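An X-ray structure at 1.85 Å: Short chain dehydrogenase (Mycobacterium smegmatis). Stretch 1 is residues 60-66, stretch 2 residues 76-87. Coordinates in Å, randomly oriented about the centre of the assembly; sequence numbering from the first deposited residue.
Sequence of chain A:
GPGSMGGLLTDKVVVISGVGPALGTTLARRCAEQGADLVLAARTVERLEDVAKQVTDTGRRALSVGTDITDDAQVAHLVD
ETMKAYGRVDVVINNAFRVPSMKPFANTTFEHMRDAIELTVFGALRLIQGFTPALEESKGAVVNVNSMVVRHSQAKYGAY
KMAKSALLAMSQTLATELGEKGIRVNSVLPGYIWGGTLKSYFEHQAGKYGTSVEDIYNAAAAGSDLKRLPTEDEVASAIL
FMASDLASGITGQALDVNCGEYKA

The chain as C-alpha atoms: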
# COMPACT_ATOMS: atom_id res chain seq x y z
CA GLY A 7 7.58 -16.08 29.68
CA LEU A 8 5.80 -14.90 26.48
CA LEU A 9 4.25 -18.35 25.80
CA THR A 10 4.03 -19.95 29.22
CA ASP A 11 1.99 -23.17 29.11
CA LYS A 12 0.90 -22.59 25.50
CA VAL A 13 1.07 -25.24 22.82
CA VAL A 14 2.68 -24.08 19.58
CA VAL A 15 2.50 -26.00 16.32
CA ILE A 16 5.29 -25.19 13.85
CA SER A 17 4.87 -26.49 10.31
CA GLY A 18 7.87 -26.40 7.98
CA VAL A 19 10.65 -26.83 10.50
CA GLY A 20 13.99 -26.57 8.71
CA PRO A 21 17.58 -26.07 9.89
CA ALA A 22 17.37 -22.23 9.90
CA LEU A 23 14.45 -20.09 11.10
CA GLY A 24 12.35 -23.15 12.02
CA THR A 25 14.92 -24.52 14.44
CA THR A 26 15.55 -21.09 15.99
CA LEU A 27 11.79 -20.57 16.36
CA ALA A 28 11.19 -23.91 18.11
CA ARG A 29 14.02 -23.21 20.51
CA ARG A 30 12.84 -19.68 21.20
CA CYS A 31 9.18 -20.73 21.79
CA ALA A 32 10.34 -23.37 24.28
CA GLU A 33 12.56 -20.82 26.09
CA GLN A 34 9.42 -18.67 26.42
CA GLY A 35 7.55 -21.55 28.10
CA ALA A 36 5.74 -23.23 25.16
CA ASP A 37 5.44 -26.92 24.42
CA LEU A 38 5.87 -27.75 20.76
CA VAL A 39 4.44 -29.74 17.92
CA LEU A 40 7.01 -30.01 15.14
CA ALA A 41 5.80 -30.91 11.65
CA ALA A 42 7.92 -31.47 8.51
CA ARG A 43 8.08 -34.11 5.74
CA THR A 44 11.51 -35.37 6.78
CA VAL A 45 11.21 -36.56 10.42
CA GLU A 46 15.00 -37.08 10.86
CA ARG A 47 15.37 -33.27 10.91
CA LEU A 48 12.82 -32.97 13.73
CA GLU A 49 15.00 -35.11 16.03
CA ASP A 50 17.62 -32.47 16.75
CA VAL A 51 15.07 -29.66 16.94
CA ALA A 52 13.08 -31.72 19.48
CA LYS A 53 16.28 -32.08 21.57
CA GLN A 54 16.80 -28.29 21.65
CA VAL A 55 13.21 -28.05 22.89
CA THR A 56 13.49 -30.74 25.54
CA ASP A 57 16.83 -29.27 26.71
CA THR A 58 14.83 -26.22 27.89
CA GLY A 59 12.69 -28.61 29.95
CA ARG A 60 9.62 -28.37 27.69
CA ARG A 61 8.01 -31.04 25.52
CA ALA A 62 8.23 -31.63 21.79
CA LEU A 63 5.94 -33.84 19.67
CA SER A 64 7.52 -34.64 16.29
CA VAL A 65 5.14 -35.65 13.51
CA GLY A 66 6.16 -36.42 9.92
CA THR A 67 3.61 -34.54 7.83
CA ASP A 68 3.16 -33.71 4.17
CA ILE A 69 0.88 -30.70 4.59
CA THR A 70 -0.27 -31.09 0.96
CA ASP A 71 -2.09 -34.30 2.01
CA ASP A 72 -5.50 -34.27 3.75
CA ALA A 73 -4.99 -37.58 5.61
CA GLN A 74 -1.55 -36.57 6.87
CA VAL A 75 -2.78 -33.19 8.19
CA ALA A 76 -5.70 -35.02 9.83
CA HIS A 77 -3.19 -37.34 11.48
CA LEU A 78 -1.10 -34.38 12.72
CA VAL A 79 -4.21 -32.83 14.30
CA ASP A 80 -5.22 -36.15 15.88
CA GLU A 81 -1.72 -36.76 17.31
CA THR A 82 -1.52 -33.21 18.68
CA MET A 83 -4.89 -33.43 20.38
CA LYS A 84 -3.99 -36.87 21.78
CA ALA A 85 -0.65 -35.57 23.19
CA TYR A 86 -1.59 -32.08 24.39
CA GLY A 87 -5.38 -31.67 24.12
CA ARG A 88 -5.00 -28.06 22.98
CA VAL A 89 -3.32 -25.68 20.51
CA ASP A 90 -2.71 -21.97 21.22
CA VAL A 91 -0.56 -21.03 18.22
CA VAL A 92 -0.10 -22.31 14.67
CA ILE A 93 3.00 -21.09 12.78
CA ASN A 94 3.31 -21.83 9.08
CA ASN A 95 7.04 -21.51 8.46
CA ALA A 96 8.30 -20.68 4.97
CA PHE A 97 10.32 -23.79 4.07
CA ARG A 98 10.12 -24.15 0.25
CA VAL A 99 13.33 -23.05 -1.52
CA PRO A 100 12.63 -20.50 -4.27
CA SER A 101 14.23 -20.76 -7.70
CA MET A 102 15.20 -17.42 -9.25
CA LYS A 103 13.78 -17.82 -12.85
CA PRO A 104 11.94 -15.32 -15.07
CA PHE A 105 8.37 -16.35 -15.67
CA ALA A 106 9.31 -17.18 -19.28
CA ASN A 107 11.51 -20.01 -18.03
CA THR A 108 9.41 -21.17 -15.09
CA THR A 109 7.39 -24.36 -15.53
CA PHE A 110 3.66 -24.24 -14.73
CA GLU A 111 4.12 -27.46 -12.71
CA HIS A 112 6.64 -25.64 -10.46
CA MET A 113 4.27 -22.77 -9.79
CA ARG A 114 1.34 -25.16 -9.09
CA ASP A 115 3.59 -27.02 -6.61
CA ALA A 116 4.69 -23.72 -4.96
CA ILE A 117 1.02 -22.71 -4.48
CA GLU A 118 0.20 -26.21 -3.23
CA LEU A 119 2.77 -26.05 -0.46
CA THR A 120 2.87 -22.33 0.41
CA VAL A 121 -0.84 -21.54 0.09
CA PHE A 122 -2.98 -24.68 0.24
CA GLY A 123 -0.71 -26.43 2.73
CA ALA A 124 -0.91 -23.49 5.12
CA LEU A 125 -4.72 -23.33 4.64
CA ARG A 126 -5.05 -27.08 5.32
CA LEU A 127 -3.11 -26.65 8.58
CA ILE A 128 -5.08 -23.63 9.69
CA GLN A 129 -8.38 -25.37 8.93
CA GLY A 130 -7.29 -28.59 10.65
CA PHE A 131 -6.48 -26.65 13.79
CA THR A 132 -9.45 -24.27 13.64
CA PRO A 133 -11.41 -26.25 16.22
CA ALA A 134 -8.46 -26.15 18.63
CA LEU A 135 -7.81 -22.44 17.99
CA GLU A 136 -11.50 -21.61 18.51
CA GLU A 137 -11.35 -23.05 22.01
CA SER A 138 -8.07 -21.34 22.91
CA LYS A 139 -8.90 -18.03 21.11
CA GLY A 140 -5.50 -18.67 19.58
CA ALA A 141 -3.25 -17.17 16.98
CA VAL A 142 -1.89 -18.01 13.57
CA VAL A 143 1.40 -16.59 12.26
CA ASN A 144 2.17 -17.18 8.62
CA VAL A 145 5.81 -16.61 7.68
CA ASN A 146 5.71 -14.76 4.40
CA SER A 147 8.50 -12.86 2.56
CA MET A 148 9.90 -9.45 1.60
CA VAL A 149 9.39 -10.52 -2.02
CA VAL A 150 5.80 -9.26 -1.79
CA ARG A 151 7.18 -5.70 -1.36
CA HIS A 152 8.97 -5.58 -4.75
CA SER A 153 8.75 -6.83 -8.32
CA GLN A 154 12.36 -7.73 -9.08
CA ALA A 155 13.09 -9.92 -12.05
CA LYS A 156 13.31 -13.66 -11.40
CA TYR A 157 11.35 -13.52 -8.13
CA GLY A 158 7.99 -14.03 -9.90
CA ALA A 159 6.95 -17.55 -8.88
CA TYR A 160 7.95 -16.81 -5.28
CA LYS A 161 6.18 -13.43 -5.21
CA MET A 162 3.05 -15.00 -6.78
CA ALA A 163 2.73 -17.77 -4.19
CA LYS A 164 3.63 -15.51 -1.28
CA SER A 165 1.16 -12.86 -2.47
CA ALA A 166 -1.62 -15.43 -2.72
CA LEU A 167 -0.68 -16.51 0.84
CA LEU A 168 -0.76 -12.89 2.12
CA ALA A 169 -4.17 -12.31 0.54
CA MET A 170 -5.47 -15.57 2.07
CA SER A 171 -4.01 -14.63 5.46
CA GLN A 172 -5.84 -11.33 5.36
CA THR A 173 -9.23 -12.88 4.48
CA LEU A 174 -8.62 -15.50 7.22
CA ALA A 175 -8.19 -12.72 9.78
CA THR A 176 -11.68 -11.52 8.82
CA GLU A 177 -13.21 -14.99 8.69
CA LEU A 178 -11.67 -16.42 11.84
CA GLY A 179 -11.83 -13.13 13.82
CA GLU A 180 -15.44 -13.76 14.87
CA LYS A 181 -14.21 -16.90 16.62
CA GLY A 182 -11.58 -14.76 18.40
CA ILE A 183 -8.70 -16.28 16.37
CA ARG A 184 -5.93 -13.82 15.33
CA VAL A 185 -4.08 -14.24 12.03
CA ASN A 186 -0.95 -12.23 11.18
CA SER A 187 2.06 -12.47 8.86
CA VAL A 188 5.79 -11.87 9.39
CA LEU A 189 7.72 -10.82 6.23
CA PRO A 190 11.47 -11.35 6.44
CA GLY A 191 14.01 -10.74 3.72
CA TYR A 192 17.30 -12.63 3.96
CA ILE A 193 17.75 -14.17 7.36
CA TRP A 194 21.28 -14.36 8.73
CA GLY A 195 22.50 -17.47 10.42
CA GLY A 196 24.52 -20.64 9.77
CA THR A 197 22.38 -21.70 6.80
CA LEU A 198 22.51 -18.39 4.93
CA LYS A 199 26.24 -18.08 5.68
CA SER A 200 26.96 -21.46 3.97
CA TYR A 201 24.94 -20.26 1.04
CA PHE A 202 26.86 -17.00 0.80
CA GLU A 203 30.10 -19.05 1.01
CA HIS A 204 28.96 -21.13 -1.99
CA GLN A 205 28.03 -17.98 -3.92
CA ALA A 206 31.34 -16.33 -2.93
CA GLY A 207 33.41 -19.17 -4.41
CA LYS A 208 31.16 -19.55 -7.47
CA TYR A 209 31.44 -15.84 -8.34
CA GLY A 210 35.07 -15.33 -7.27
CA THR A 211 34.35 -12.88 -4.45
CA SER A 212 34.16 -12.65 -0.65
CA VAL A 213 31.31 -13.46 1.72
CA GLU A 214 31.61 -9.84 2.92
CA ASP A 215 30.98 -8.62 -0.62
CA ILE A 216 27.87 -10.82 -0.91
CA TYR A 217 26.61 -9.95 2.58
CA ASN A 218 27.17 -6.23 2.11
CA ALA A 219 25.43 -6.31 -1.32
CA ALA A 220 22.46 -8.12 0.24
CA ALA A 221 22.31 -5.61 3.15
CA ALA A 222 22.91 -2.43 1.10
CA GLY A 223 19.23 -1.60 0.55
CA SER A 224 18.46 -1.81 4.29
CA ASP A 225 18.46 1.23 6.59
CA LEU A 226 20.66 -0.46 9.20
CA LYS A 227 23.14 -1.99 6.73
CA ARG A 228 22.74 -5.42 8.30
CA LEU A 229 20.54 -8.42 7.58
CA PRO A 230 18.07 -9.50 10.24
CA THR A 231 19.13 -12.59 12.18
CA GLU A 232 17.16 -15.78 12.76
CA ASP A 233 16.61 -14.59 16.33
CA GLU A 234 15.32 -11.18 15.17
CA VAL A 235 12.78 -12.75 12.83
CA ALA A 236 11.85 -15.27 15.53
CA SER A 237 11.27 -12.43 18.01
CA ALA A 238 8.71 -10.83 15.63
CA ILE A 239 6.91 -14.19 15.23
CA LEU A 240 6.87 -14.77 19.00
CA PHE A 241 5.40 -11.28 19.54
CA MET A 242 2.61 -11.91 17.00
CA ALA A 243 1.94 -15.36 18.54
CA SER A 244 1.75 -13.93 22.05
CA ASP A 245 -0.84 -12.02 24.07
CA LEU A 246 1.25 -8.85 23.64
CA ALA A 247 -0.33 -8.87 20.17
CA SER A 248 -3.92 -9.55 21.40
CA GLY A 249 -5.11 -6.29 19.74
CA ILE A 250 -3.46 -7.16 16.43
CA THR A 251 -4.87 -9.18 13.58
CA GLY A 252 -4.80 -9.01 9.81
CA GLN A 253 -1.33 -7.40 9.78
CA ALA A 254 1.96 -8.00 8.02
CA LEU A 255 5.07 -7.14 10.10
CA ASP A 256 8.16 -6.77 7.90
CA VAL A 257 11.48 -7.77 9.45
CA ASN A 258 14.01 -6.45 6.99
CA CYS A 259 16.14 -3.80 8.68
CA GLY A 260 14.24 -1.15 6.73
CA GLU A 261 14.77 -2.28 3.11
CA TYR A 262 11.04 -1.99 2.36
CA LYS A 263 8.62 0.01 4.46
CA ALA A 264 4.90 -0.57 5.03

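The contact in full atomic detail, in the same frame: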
# COMPACT_ATOMS: atom_id res chain seq x y z
N ARG A 60 10.98 -28.29 28.25
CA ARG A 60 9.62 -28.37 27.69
C ARG A 60 9.46 -29.65 26.87
O ARG A 60 10.39 -30.43 26.73
CB ARG A 60 9.34 -27.15 26.80
CG ARG A 60 9.50 -25.81 27.49
CD ARG A 60 8.72 -25.68 28.78
NE ARG A 60 7.30 -26.00 28.68
CZ ARG A 60 6.38 -25.65 29.58
NH1 ARG A 60 6.72 -24.96 30.67
NH2 ARG A 60 5.10 -25.97 29.39
N ARG A 61 8.27 -29.85 26.31
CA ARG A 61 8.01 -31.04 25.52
C ARG A 61 7.93 -30.75 24.04
O ARG A 61 7.53 -29.65 23.62
CB ARG A 61 6.72 -31.72 26.00
CG ARG A 61 6.88 -32.40 27.35
CD ARG A 61 5.54 -32.85 27.88
NE ARG A 61 4.63 -31.71 28.06
CZ ARG A 61 3.31 -31.81 28.16
NH1 ARG A 61 2.70 -32.99 28.13
NH2 ARG A 61 2.58 -30.70 28.31
N ALA A 62 8.33 -31.73 23.24
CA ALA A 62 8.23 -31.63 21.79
C ALA A 62 7.59 -32.90 21.22
O ALA A 62 8.05 -34.00 21.50
CB ALA A 62 9.60 -31.39 21.17
N LEU A 63 6.52 -32.75 20.44
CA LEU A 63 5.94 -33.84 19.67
C LEU A 63 6.38 -33.66 18.22
O LEU A 63 6.07 -32.63 17.59
CB LEU A 63 4.41 -33.79 19.74
CG LEU A 63 3.61 -34.86 19.00
CD1 LEU A 63 3.71 -36.19 19.74
CD2 LEU A 63 2.15 -34.42 18.86
N SER A 64 7.05 -34.68 17.67
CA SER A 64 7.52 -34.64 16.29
C SER A 64 6.61 -35.50 15.44
O SER A 64 6.40 -36.67 15.77
CB SER A 64 8.97 -35.14 16.18
OG SER A 64 9.83 -34.31 16.94
N VAL A 65 6.06 -34.93 14.38
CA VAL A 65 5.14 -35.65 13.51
C VAL A 65 5.46 -35.42 12.04
O VAL A 65 5.27 -34.32 11.51
CB VAL A 65 3.66 -35.26 13.75
CG1 VAL A 65 2.73 -36.17 12.95
CG2 VAL A 65 3.31 -35.30 15.23
N GLY A 66 5.93 -36.47 11.37
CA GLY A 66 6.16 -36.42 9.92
C GLY A 66 4.87 -36.14 9.19
O GLY A 66 3.91 -36.90 9.30
N ALA A 76 -4.74 -34.51 8.86
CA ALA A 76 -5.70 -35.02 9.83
C ALA A 76 -4.99 -35.80 10.92
O ALA A 76 -5.32 -35.67 12.11
CB ALA A 76 -6.78 -35.89 9.16
N HIS A 77 -4.01 -36.60 10.52
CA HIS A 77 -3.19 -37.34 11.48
C HIS A 77 -2.42 -36.42 12.41
O HIS A 77 -2.41 -36.63 13.62
CB HIS A 77 -2.25 -38.31 10.75
CG HIS A 77 -1.30 -39.06 11.66
ND1 HIS A 77 -1.71 -40.03 12.50
CD2 HIS A 77 0.09 -38.96 11.82
CE1 HIS A 77 -0.66 -40.52 13.17
NE2 HIS A 77 0.45 -39.87 12.76
N LEU A 78 -1.78 -35.39 11.87
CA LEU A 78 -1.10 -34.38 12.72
C LEU A 78 -2.02 -33.76 13.77
O LEU A 78 -1.66 -33.63 14.93
CB LEU A 78 -0.50 -33.27 11.85
CG LEU A 78 0.11 -32.05 12.54
CD1 LEU A 78 1.35 -32.45 13.34
CD2 LEU A 78 0.43 -30.96 11.51
N VAL A 79 -3.22 -33.37 13.36
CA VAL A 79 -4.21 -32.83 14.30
C VAL A 79 -4.56 -33.87 15.36
O VAL A 79 -4.56 -33.58 16.55
CB VAL A 79 -5.49 -32.36 13.56
CG1 VAL A 79 -6.56 -31.91 14.56
CG2 VAL A 79 -5.15 -31.23 12.59
N ASP A 80 -4.85 -35.09 14.94
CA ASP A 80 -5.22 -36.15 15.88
C ASP A 80 -4.09 -36.42 16.89
O ASP A 80 -4.33 -36.49 18.10
CB ASP A 80 -5.63 -37.43 15.15
CG ASP A 80 -6.98 -37.31 14.45
OD1 ASP A 80 -7.80 -36.43 14.81
OD2 ASP A 80 -7.24 -38.11 13.51
N GLU A 81 -2.85 -36.48 16.41
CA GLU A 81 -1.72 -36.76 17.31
C GLU A 81 -1.49 -35.62 18.30
O GLU A 81 -1.22 -35.85 19.48
CB GLU A 81 -0.45 -37.07 16.51
CG GLU A 81 -0.48 -38.43 15.83
CD GLU A 81 -0.48 -39.58 16.81
OE1 GLU A 81 0.39 -39.63 17.70
OE2 GLU A 81 -1.37 -40.44 16.71
N THR A 82 -1.63 -34.39 17.82
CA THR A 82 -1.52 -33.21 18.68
C THR A 82 -2.57 -33.19 19.78
O THR A 82 -2.29 -32.88 20.93
CB THR A 82 -1.66 -31.93 17.82
OG1 THR A 82 -0.58 -31.88 16.88
CG2 THR A 82 -1.66 -30.68 18.68
N MET A 83 -3.81 -33.47 19.41
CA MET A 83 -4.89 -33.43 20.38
C MET A 83 -4.77 -34.60 21.36
O MET A 83 -5.08 -34.46 22.54
CB MET A 83 -6.23 -33.39 19.65
CG MET A 83 -6.35 -32.16 18.72
SD MET A 83 -5.90 -30.58 19.48
CE MET A 83 -7.28 -30.62 20.63
N LYS A 84 -4.26 -35.73 20.89
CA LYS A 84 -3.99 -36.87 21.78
C LYS A 84 -2.86 -36.53 22.79
O LYS A 84 -2.96 -36.82 23.97
CB LYS A 84 -3.65 -38.10 20.93
CG LYS A 84 -3.31 -39.35 21.72
CD LYS A 84 -2.79 -40.47 20.84
CE LYS A 84 -2.25 -41.60 21.71
NZ LYS A 84 -1.50 -42.65 20.96
N ALA A 85 -1.80 -35.88 22.32
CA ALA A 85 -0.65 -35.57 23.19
C ALA A 85 -0.91 -34.40 24.12
O ALA A 85 -0.52 -34.44 25.28
CB ALA A 85 0.59 -35.27 22.35
N TYR A 86 -1.49 -33.31 23.61
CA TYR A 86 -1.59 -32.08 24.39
C TYR A 86 -3.01 -31.66 24.73
O TYR A 86 -3.23 -30.95 25.70
CB TYR A 86 -0.91 -30.94 23.64
CG TYR A 86 0.59 -31.02 23.51
CD1 TYR A 86 1.41 -31.02 24.63
CD2 TYR A 86 1.20 -31.03 22.25
CE1 TYR A 86 2.80 -31.05 24.50
CE2 TYR A 86 2.58 -31.08 22.11
CZ TYR A 86 3.37 -31.08 23.25
OH TYR A 86 4.75 -31.08 23.13
N GLY A 87 -3.97 -32.04 23.90
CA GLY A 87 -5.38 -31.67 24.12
C GLY A 87 -5.73 -30.22 23.84
O GLY A 87 -6.86 -29.81 24.09
O HOH W 1 -0.11 -33.09 27.91

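A short strand lies nearly antiparallel to the helix of 76-85, their directions 163° apart and their axes 9.1 Å apart at closest approach. Side chains alternate: L63 and V65, and R61 just before the strand, direct CB toward the helix, while A62 and S64 point away. Every second residue therefore supplies a bump, and the helix meets it with residues spaced by three or four.

L63 is the central bump. With chi1 t and chi2 p, it sends CD2 into a hollow on the helix surface floored partly by backbone: L63 CD2 lies 3.7 Å from E81 O, 3.9 Å from T82 CA and 3.9 Å from A85 CB. The A85 methyl forms one wall of the hollow. T82 presents little bulk here, its CB sideways and T82 OG1 bonded back to L78 O at 2.8 Å, one turn earlier.

V65 fits one turn toward the helix's N-terminal side. V65 CB packs 3.7 Å from L78 CD1; L78 leaves the helix sideways, yet its end swings nearer. On another flank, V65 CG1 approaches H77 CD2 at 4.0 Å, obliquely to the ring, and V65 CG2 lies 4.3 Å from E81 CB, so the aliphatic base of the glutamate serves as packing surface.

Y86 closes the other end. Its ring reaches across so that Y86 CE2 sits 4.0 Å from L63 CB, and Y86 OH comes within 3.2 Å of R61 O without a hydrogen bond between them; that hydroxyl is satisfied elsewhere in the structure. The R61 guanidinium lies at the ring's edge. A water accepts from R61 NH1 (2.8 Å from the water O) and donates to A85 O (3.0 Å from the water O), the polar link in a contact without direct hydrogen bonds between the two stretches.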